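Local coordinates for protein TRAP dicarboxylate transporter, DctP subunit (Ochrobactrum anthropi, PDB 4P47) that probably binds an organic acid in the periplasm and hands it to the membrane subunits of a TRAP (tripartite ATP-independent periplasmic) transporter, at residues F151-N156 with T231-Q236; I172-S177 with G210-N215; E165-L170 with N185-N190. All coordinates share one frame; numbering follows the deposited sequence.

Contact 1 of 3, residues F151-N156 with T231-Q236; sequences FRNLTN and TLTRHQ
F151 and R234 meet ring against aliphatic stem. CD of R234 stands 3.6 Å above the centroid of the F151 ring, a CH-pi contact, while R234 CB and CG cover the CD1 side of the same face. The arginine chain is extended, which carries its guanidinium past the ring, turned 83° from the ring plane and too far off for more than a weak cation-pi attraction. R234 is modelled in two conformers, and the contact described is that of one of them. An alanine in place of F151 would probably leave the R234 methylenes without their apolar bed and free to swing. Two residues on, N153 has CG anti to the carbonyl carbon (chi1 -65°), which brings OD1 to R234 N at 2.8 Å. Asparagine suits the spot because OD1 accepts the amide of a residue in left-handed backbone conformation, while ND2 donates to N215 OD1. Next comes H235, whose ring lies with one face under R152 O, 3.1 Å from the ring plane. T233 OG1 and H235 ND1 share a hydrogen bond of 2.8 Å, and NE2 is bound by E212, so both ring nitrogens have partners that fix its rotation. L154 and T231 form a regular antiparallel pair: L154 N bonds to T231 O (3.1 Å) and T231 N to L154 O (2.9 Å). Farther along, R152 N donates to Q236 O at 2.9 Å. Between these bonds an inverse gamma turn centred on L232 interrupts the second strand. Strand 141-156 is bonded on its other edge to strand 210-213, through N153 with N213 and T155 with Q211, whereas L232 packs on V293 and E295 of strand 292-295, beyond strand 229-245.

Contact 2 of 3, residues I172-S177 with G210-N215; sequences IRTLQS and GQENPN
I172 and R173 pair with G210 and Q211 as parallel strands in a domain of the type II periplasmic binding fold, where strand 171-173 runs between strands 190-192 and 210-213. Two backbone hydrogen bonds set the register, R173 N to G210 O at 2.9 Å and E212 N to R173 O at 3.2 Å. Past the end of the strand a side chain takes over: L175 N donates to E212 OE2 at 3.0 Å, nearly straight at 170°. E212 reaches it because CG sits between the backbone N and the carbonyl carbon (chi1 64°) and the chain bends again. Its other oxygen, OE1, serves R152 and H235, so a glutamate, with two acceptors, can join all three. Apolar contacts follow. I172 CD1 lies 3.8 Å from G210 CA, where a beta carbon would collide with it, and T174 CG2 rests on E212 CG. A water accepts from R173 NH1 (2.8 Å) and lies 2.7 Å from E212 O, bridging the two, while R173 NE is bound by L194 O. Alongside, N213 ND2 meets Q211 OE1 head-on at 2.8 Å, the acceptor close to the amide plane of N213.

Contact 3 of 3, residues E165-L170 with N185-N190; sequences EDIAGL and NALGAN
G169 and G188 join the two segments by their backbones, G169 N donating to G188 O at 2.8 Å, with the nitrogen above the carbonyl plane. Farther along, N190 N donates to L170 O at 2.9 Å. Both segments turn sharply here. Residues I167 to L170 form a type II beta turn, closed by L170 N to I167 O at 3.0 Å, and G169 takes the third position, where its positive phi (82°) is easy for glycine. G188 ends the helix 178-186 in a Schellman motif with phi 89°. A side chain on G188 would press on the carbonyl oxygen of L187, and its beta carbon would come within 3.4 Å of A168 CA, so glycine serves both the helix end and the close approach of the turn. Beneath the backbone the contact is apolar. With CG1 beside the backbone N (chi1 -61°), I167 has CG2 anti to that nitrogen, and this methyl enters the angle between L187 and A189: it lies 3.6 Å from L187 O, 4.0 Å from L187 CB and 3.8 Å from A189 CB. The side chains of I167 and L187 cross obliquely, their CD1 methyls also in contact. A189 CB stands close to L170 O as well, a spot where a small residue fits beside the backbone. L187 continues the apolar layer onto L304 and V308 of helix 298-312, and I167 and L170 onto V161. The strand pairing begins here: L170 O accepts from N190, and I172 in turn bonds N190 through the backbone. The topology is that of a beta-alpha-beta unit: strand 171-173 leads into helix 178-186, and past the Schellman end the chain returns as the parallel strand 190-192.

Overall arrangement
From the N-terminal side, strand 141-156 supplies the first half of contact 1, whose partner 231-236 does not arrive until 75 residues later and closes the longest loop of the three. Both other contacts form within that loop. Contact 3 opens at 165-170, contact 2 at 172-177; 185-190 then completes contact 3 and 210-215 completes contact 2, so these two cross along the chain. Contact 2 shares strand 210-213 with the sheet of contact 1, and E212 joins the two through its carboxylate. Contact 3, at the outer end, touches contact 2 where A189 packs on I172 and contact 1 where L170 packs on N156. Together they tie helices 164-167 and 178-186 to one mixed sheet.

Contact 1 of 3, residues F151-N156 with T231-Q236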
loop_
_atom_site.group_PDB
_atom_site.type_symbol
_atom_site.label_atom_id
_atom_site.label_comp_id
_atom_site.label_asym_id
_atom_site.label_seq_id
_atom_site.Cartn_x
_atom_site.Cartn_y
_atom_site.Cartn_z
ATOM N N PHE A 151 2.925 -1.531 -5.385
ATOM C CA PHE A 151 2.482 -2.876 -5.709
ATOM C C PHE A 151 3.293 -3.939 -4.979
ATOM O O PHE A 151 4.487 -3.794 -4.713
ATOM C CB PHE A 151 2.570 -3.116 -7.231
ATOM C CG PHE A 151 1.540 -2.354 -8.006
ATOM C CD1 PHE A 151 0.223 -2.777 -8.036
ATOM C CD2 PHE A 151 1.879 -1.182 -8.654
ATOM C CE1 PHE A 151 -0.723 -2.035 -8.717
ATOM C CE2 PHE A 151 0.940 -0.457 -9.334
ATOM C CZ PHE A 151 -0.357 -0.876 -9.351
ATOM N N ARG A 152 2.611 -5.035 -4.683
ATOM C CA ARG A 152 3.258 -6.249 -4.218
ATOM C C ARG A 152 3.454 -7.195 -5.382
ATOM O O ARG A 152 2.499 -7.501 -6.103
ATOM C CB ARG A 152 2.423 -6.913 -3.120
ATOM C CG ARG A 152 2.078 -5.958 -1.994
ATOM C CD ARG A 152 1.418 -6.646 -0.838
ATOM N NE ARG A 152 2.328 -7.537 -0.121
ATOM C CZ ARG A 152 3.170 -7.176 0.831
ATOM N NH1 ARG A 152 3.262 -5.921 1.216
ATOM N NH2 ARG A 152 3.912 -8.098 1.404
ATOM N N ASN A 153 4.701 -7.620 -5.570
ATOM C CA ASN A 153 5.127 -8.524 -6.630
ATOM C C ASN A 153 5.735 -9.802 -6.041
ATOM O O ASN A 153 5.731 -10.000 -4.819
ATOM C CB ASN A 153 6.092 -7.771 -7.549
ATOM C CG ASN A 153 5.408 -6.623 -8.283
ATOM O OD1 ASN A 153 4.291 -6.769 -8.806
ATOM N ND2 ASN A 153 6.063 -5.479 -8.329
ATOM N N LEU A 154 6.244 -10.682 -6.891
ATOM C CA LEU A 154 6.601 -12.038 -6.477
ATOM C C LEU A 154 7.986 -12.427 -6.972
ATOM O O LEU A 154 8.233 -12.414 -8.173
ATOM C CB LEU A 154 5.576 -13.006 -7.077
ATOM C CG LEU A 154 5.793 -14.483 -6.790
ATOM C CD1 LEU A 154 5.669 -14.804 -5.317
ATOM C CD2 LEU A 154 4.810 -15.315 -7.587
ATOM N N THR A 155 8.866 -12.807 -6.049
ATOM C CA THR A 155 10.144 -13.384 -6.440
ATOM C C THR A 155 10.175 -14.853 -6.091
ATOM O O THR A 155 9.468 -15.307 -5.213
ATOM C CB THR A 155 11.357 -12.684 -5.766
ATOM O OG1 THR A 155 11.365 -12.915 -4.341
ATOM C CG2 THR A 155 11.379 -11.192 -6.027
ATOM N N ASN A 156 10.983 -15.618 -6.816
ATOM C CA ASN A 156 11.307 -16.972 -6.421
ATOM C C ASN A 156 12.656 -17.376 -7.027
ATOM O O ASN A 156 13.259 -16.633 -7.810
ATOM C CB ASN A 156 10.168 -17.946 -6.756
ATOM C CG ASN A 156 10.231 -18.469 -8.166
ATOM O OD1 ASN A 156 10.644 -19.608 -8.393
ATOM N ND2 ASN A 156 9.820 -17.666 -9.114
ATOM N N THR A 231 8.471 -11.644 -10.910
ATOM C CA THR A 231 7.330 -11.351 -11.756
ATOM C C THR A 231 6.597 -10.176 -11.189
ATOM O O THR A 231 6.333 -10.108 -9.977
ATOM C CB THR A 231 6.373 -12.531 -11.853
ATOM O OG1 THR A 231 7.079 -13.602 -12.483
ATOM C CG2 THR A 231 5.132 -12.193 -12.705
ATOM N N LEU A 232 6.265 -9.233 -12.067
ATOM C CA LEU A 232 5.456 -8.088 -11.687
ATOM C C LEU A 232 3.992 -8.533 -11.640
ATOM O O LEU A 232 3.171 -8.157 -12.475
ATOM C CB LEU A 232 5.689 -6.934 -12.658
ATOM C CG LEU A 232 7.147 -6.468 -12.783
ATOM C CD1 LEU A 232 7.242 -5.202 -13.649
ATOM C CD2 LEU A 232 7.799 -6.235 -11.417
ATOM N N THR A 233 3.676 -9.379 -10.675
ATOM C CA THR A 233 2.318 -9.920 -10.543
ATOM C C THR A 233 1.313 -8.839 -10.186
ATOM O O THR A 233 0.140 -8.960 -10.519
ATOM C CB THR A 233 2.277 -10.971 -9.433
ATOM O OG1 THR A 233 3.015 -10.474 -8.327
ATOM C CG2 THR A 233 2.875 -12.295 -9.874
ATOM N N ARG A 234 1.762 -7.796 -9.498
ATOM C CA ARG A 234 0.871 -6.768 -8.983
ATOM C C ARG A 234 -0.364 -7.408 -8.324
ATOM O O ARG A 234 -1.497 -6.947 -8.467
ATOM C CB ARG A 234 0.497 -5.753 -10.074
ATOM C CG ARG A 234 1.699 -5.010 -10.623
ATOM C CD ARG A 234 1.304 -3.815 -11.466
ATOM N NE ARG A 234 2.489 -3.144 -11.994
ATOM C CZ ARG A 234 3.045 -3.410 -13.167
ATOM N NH1 ARG A 234 2.528 -4.321 -13.973
ATOM N NH2 ARG A 234 4.128 -2.748 -13.545
ATOM N N HIS A 235 -0.140 -8.469 -7.569
ATOM C CA HIS A 235 -1.246 -9.247 -7.034
ATOM C C HIS A 235 -2.023 -8.479 -5.983
ATOM O O HIS A 235 -3.187 -8.790 -5.755
ATOM C CB HIS A 235 -0.795 -10.620 -6.507
ATOM C CG HIS A 235 0.301 -10.549 -5.495
ATOM N ND1 HIS A 235 1.624 -10.607 -5.856
ATOM C CD2 HIS A 235 0.276 -10.407 -4.149
ATOM C CE1 HIS A 235 2.374 -10.504 -4.774
ATOM N NE2 HIS A 235 1.588 -10.382 -3.724
ATOM N N GLN A 236 -1.367 -7.538 -5.312
ATOM C CA GLN A 236 -2.042 -6.588 -4.449
ATOM C C GLN A 236 -1.363 -5.238 -4.628
ATOM O O GLN A 236 -0.265 -5.150 -5.162
ATOM C CB GLN A 236 -1.922 -7.002 -2.991
ATOM C CG GLN A 236 -2.716 -8.240 -2.641
ATOM C CD GLN A 236 -2.288 -8.762 -1.307
ATOM O OE1 GLN A 236 -1.155 -9.260 -1.141
ATOM N NE2 GLN A 236 -3.149 -8.631 -0.323
#

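Contact 2 of 3, residues I172-S177 with G210-N215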
loop_
_atom_site.group_PDB
_atom_site.type_symbol
_atom_site.label_atom_id
_atom_site.label_comp_id
_atom_site.label_asym_id
_atom_site.label_seq_id
_atom_site.Cartn_x
_atom_site.Cartn_y
_atom_site.Cartn_z
ATOM N N ILE A 172 6.037 -19.883 -0.767
ATOM C CA ILE A 172 6.187 -18.434 -0.848
ATOM C C ILE A 172 5.917 -17.806 0.512
ATOM O O ILE A 172 4.851 -18.005 1.085
ATOM C CB ILE A 172 5.201 -17.829 -1.875
ATOM C CG1 ILE A 172 5.389 -18.469 -3.262
ATOM C CG2 ILE A 172 5.365 -16.297 -1.937
ATOM C CD1 ILE A 172 6.782 -18.298 -3.893
ATOM N N ARG A 173 6.884 -17.066 1.049
ATOM C CA ARG A 173 6.660 -16.308 2.280
ATOM C C ARG A 173 5.679 -15.186 1.959
ATOM O O ARG A 173 5.929 -14.345 1.080
ATOM C CB ARG A 173 7.967 -15.724 2.813
ATOM C CG ARG A 173 7.853 -15.091 4.187
ATOM C CD ARG A 173 7.371 -13.649 4.173
ATOM N NE ARG A 173 7.608 -13.032 5.473
ATOM C CZ ARG A 173 7.429 -11.746 5.747
ATOM N NH1 ARG A 173 7.023 -10.911 4.794
ATOM N NH2 ARG A 173 7.668 -11.296 6.975
ATOM N N THR A 174 4.538 -15.194 2.645
ATOM C CA THR A 174 3.493 -14.195 2.444
ATOM C C THR A 174 3.118 -13.530 3.754
ATOM O O THR A 174 3.287 -14.102 4.829
ATOM C CB THR A 174 2.187 -14.822 1.847
ATOM O OG1 THR A 174 1.511 -15.627 2.827
ATOM C CG2 THR A 174 2.485 -15.684 0.639
ATOM N N LEU A 175 2.527 -12.352 3.666
ATOM C CA LEU A 175 1.788 -11.824 4.809
ATOM C C LEU A 175 0.696 -12.837 5.204
ATOM O O LEU A 175 0.204 -13.633 4.389
ATOM C CB LEU A 175 1.197 -10.437 4.518
ATOM C CG LEU A 175 2.234 -9.364 4.184
ATOM C CD1 LEU A 175 1.541 -8.031 4.003
ATOM C CD2 LEU A 175 3.287 -9.298 5.267
ATOM N N GLN A 176 0.358 -12.813 6.488
ATOM C CA GLN A 176 -0.398 -13.909 7.064
ATOM C C GLN A 176 -1.804 -13.511 7.485
ATOM O O GLN A 176 -2.495 -14.290 8.143
ATOM C CB GLN A 176 0.370 -14.519 8.243
ATOM C CG GLN A 176 1.643 -15.246 7.819
ATOM C CD GLN A 176 1.374 -16.465 6.971
ATOM O OE1 GLN A 176 1.830 -16.576 5.805
ATOM N NE2 GLN A 176 0.632 -17.387 7.529
ATOM N N SER A 177 -2.274 -12.340 7.074
ATOM C CA SER A 177 -3.684 -12.005 7.273
ATOM C C SER A 177 -4.543 -12.827 6.298
ATOM O O SER A 177 -4.024 -13.506 5.413
ATOM C CB SER A 177 -3.909 -10.510 7.073
ATOM O OG SER A 177 -3.676 -10.149 5.729
ATOM N N GLY A 210 10.419 -18.493 -2.418
ATOM C CA GLY A 210 10.191 -17.127 -2.851
ATOM C C GLY A 210 9.440 -16.332 -1.813
ATOM O O GLY A 210 9.194 -16.795 -0.693
ATOM N N GLN A 211 9.079 -15.109 -2.201
ATOM C CA GLN A 211 8.435 -14.199 -1.273
ATOM C C GLN A 211 7.683 -13.164 -2.075
ATOM O O GLN A 211 7.971 -12.930 -3.253
ATOM C CB GLN A 211 9.458 -13.566 -0.297
ATOM C CG GLN A 211 10.545 -12.755 -0.972
ATOM C CD GLN A 211 10.142 -11.324 -1.260
ATOM O OE1 GLN A 211 9.573 -10.640 -0.401
ATOM N NE2 GLN A 211 10.453 -10.848 -2.456
ATOM N N GLU A 212 6.687 -12.584 -1.434
ATOM C CA GLU A 212 5.874 -11.555 -2.056
ATOM C C GLU A 212 5.978 -10.256 -1.255
ATOM O O GLU A 212 5.859 -10.248 -0.033
ATOM C CB GLU A 212 4.406 -12.028 -2.208
ATOM C CG GLU A 212 3.656 -12.302 -0.896
ATOM C CD GLU A 212 2.991 -11.076 -0.303
ATOM O OE1 GLU A 212 2.604 -10.158 -1.086
ATOM O OE2 GLU A 212 2.791 -11.036 0.931
ATOM N N ASN A 213 6.244 -9.158 -1.953
ATOM C CA ASN A 213 6.539 -7.871 -1.325
ATOM C C ASN A 213 6.701 -6.832 -2.429
ATOM O O ASN A 213 6.824 -7.182 -3.605
ATOM C CB ASN A 213 7.836 -7.904 -0.470
ATOM C CG ASN A 213 7.581 -8.181 1.002
ATOM O OD1 ASN A 213 6.748 -7.536 1.640
ATOM N ND2 ASN A 213 8.317 -9.133 1.555
ATOM N N PRO A 214 6.762 -5.554 -2.045
ATOM C CA PRO A 214 7.144 -4.533 -3.036
ATOM C C PRO A 214 8.551 -4.714 -3.579
ATOM O O PRO A 214 9.379 -5.425 -3.009
ATOM C CB PRO A 214 7.019 -3.216 -2.263
ATOM C CG PRO A 214 6.094 -3.531 -1.110
ATOM C CD PRO A 214 6.454 -4.949 -0.739
ATOM N N ASN A 215 8.818 -4.093 -4.718
ATOM C CA ASN A 215 10.111 -4.187 -5.348
ATOM C C ASN A 215 11.254 -3.656 -4.482
ATOM O O ASN A 215 12.356 -4.200 -4.533
ATOM C CB ASN A 215 10.108 -3.406 -6.665
ATOM C CG ASN A 215 9.227 -4.026 -7.721
ATOM O OD1 ASN A 215 8.912 -5.218 -7.677
ATOM N ND2 ASN A 215 8.795 -3.196 -8.671
HETATM O O HOH W 1 5.561 -11.364 2.437
#

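Contact 3 of 3, residues E165-L170 with N185-N190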
loop_
_atom_site.group_PDB
_atom_site.type_symbol
_atom_site.label_atom_id
_atom_site.label_comp_id
_atom_site.label_asym_id
_atom_site.label_seq_id
_atom_site.Cartn_x
_atom_site.Cartn_y
_atom_site.Cartn_z
ATOM N N GLU A 165 -0.055 -22.010 -13.407
ATOM C CA GLU A 165 0.558 -23.316 -13.302
ATOM C C GLU A 165 2.000 -23.199 -12.794
ATOM O O GLU A 165 2.506 -24.101 -12.125
ATOM C CB GLU A 165 0.484 -23.987 -14.682
ATOM C CG GLU A 165 -0.945 -24.428 -15.121
ATOM C CD GLU A 165 -1.849 -23.318 -15.692
ATOM O OE1 GLU A 165 -1.425 -22.162 -15.887
ATOM O OE2 GLU A 165 -3.032 -23.625 -15.967
ATOM N N ASP A 166 2.645 -22.069 -13.094
ATOM C CA ASP A 166 4.026 -21.815 -12.656
ATOM C C ASP A 166 4.133 -21.596 -11.144
ATOM O O ASP A 166 5.217 -21.719 -10.559
ATOM C CB ASP A 166 4.623 -20.599 -13.376
ATOM C CG ASP A 166 4.663 -20.758 -14.888
ATOM O OD1 ASP A 166 4.563 -21.906 -15.371
ATOM O OD2 ASP A 166 4.812 -19.721 -15.578
ATOM N N ILE A 167 3.029 -21.221 -10.522
ATOM C CA ILE A 167 3.021 -20.927 -9.077
ATOM C C ILE A 167 2.777 -22.202 -8.266
ATOM O O ILE A 167 3.157 -22.289 -7.098
ATOM C CB ILE A 167 1.943 -19.880 -8.720
ATOM C CG1 ILE A 167 2.218 -18.564 -9.446
ATOM C CG2 ILE A 167 1.873 -19.623 -7.225
ATOM C CD1 ILE A 167 1.056 -17.617 -9.410
ATOM N N ALA A 168 2.169 -23.199 -8.912
ATOM C CA ALA A 168 1.814 -24.452 -8.248
ATOM C C ALA A 168 2.973 -25.020 -7.447
ATOM O O ALA A 168 4.049 -25.251 -7.977
ATOM C CB ALA A 168 1.339 -25.487 -9.287
ATOM N N GLY A 169 2.739 -25.244 -6.157
ATOM C CA GLY A 169 3.681 -25.912 -5.287
ATOM C C GLY A 169 4.800 -25.053 -4.728
ATOM O O GLY A 169 5.569 -25.513 -3.887
ATOM N N LEU A 170 4.912 -23.808 -5.178
ATOM C CA LEU A 170 5.955 -22.939 -4.651
ATOM C C LEU A 170 5.691 -22.588 -3.196
ATOM O O LEU A 170 4.551 -22.323 -2.807
ATOM C CB LEU A 170 6.081 -21.643 -5.438
ATOM C CG LEU A 170 6.529 -21.741 -6.891
ATOM C CD1 LEU A 170 6.585 -20.358 -7.529
ATOM C CD2 LEU A 170 7.876 -22.434 -6.995
ATOM N N ASN A 185 -2.979 -19.608 -1.511
ATOM C CA ASN A 185 -3.523 -20.979 -1.589
ATOM C C ASN A 185 -4.340 -21.164 -2.861
ATOM O O ASN A 185 -4.240 -22.196 -3.507
ATOM C CB ASN A 185 -4.356 -21.339 -0.364
ATOM C CG ASN A 185 -3.525 -21.778 0.791
ATOM O OD1 ASN A 185 -3.023 -22.893 0.827
ATOM N ND2 ASN A 185 -3.369 -20.912 1.760
ATOM N N ALA A 186 -5.155 -20.183 -3.228
ATOM C CA ALA A 186 -5.943 -20.262 -4.457
ATOM C C ALA A 186 -5.052 -20.377 -5.689
ATOM O O ALA A 186 -5.455 -20.948 -6.714
ATOM C CB ALA A 186 -6.859 -19.033 -4.586
ATOM N N LEU A 187 -3.851 -19.810 -5.603
ATOM C CA LEU A 187 -2.879 -19.866 -6.699
ATOM C C LEU A 187 -2.062 -21.167 -6.697
ATOM O O LEU A 187 -1.213 -21.357 -7.583
ATOM C CB LEU A 187 -1.942 -18.661 -6.630
ATOM C CG LEU A 187 -2.568 -17.290 -6.885
ATOM C CD1 LEU A 187 -1.592 -16.177 -6.511
ATOM C CD2 LEU A 187 -3.023 -17.176 -8.325
ATOM N N GLY A 188 -2.295 -22.035 -5.718
ATOM C CA GLY A 188 -1.576 -23.299 -5.637
ATOM C C GLY A 188 -0.268 -23.284 -4.858
ATOM O O GLY A 188 0.451 -24.294 -4.832
ATOM N N ALA A 189 0.039 -22.166 -4.207
ATOM C CA ALA A 189 1.273 -22.023 -3.447
ATOM C C ALA A 189 1.020 -22.377 -2.000
ATOM O O ALA A 189 -0.125 -22.454 -1.559
ATOM C CB ALA A 189 1.814 -20.589 -3.538
ATOM N N ASN A 190 2.107 -22.563 -1.265
ATOM C CA ASN A 190 2.096 -22.600 0.189
ATOM C C ASN A 190 2.385 -21.189 0.675
ATOM O O ASN A 190 3.386 -20.594 0.247
ATOM C CB ASN A 190 3.170 -23.541 0.716
ATOM C CG ASN A 190 2.764 -24.998 0.657
ATOM O OD1 ASN A 190 1.659 -25.337 0.259
ATOM N ND2 ASN A 190 3.658 -25.869 1.103
#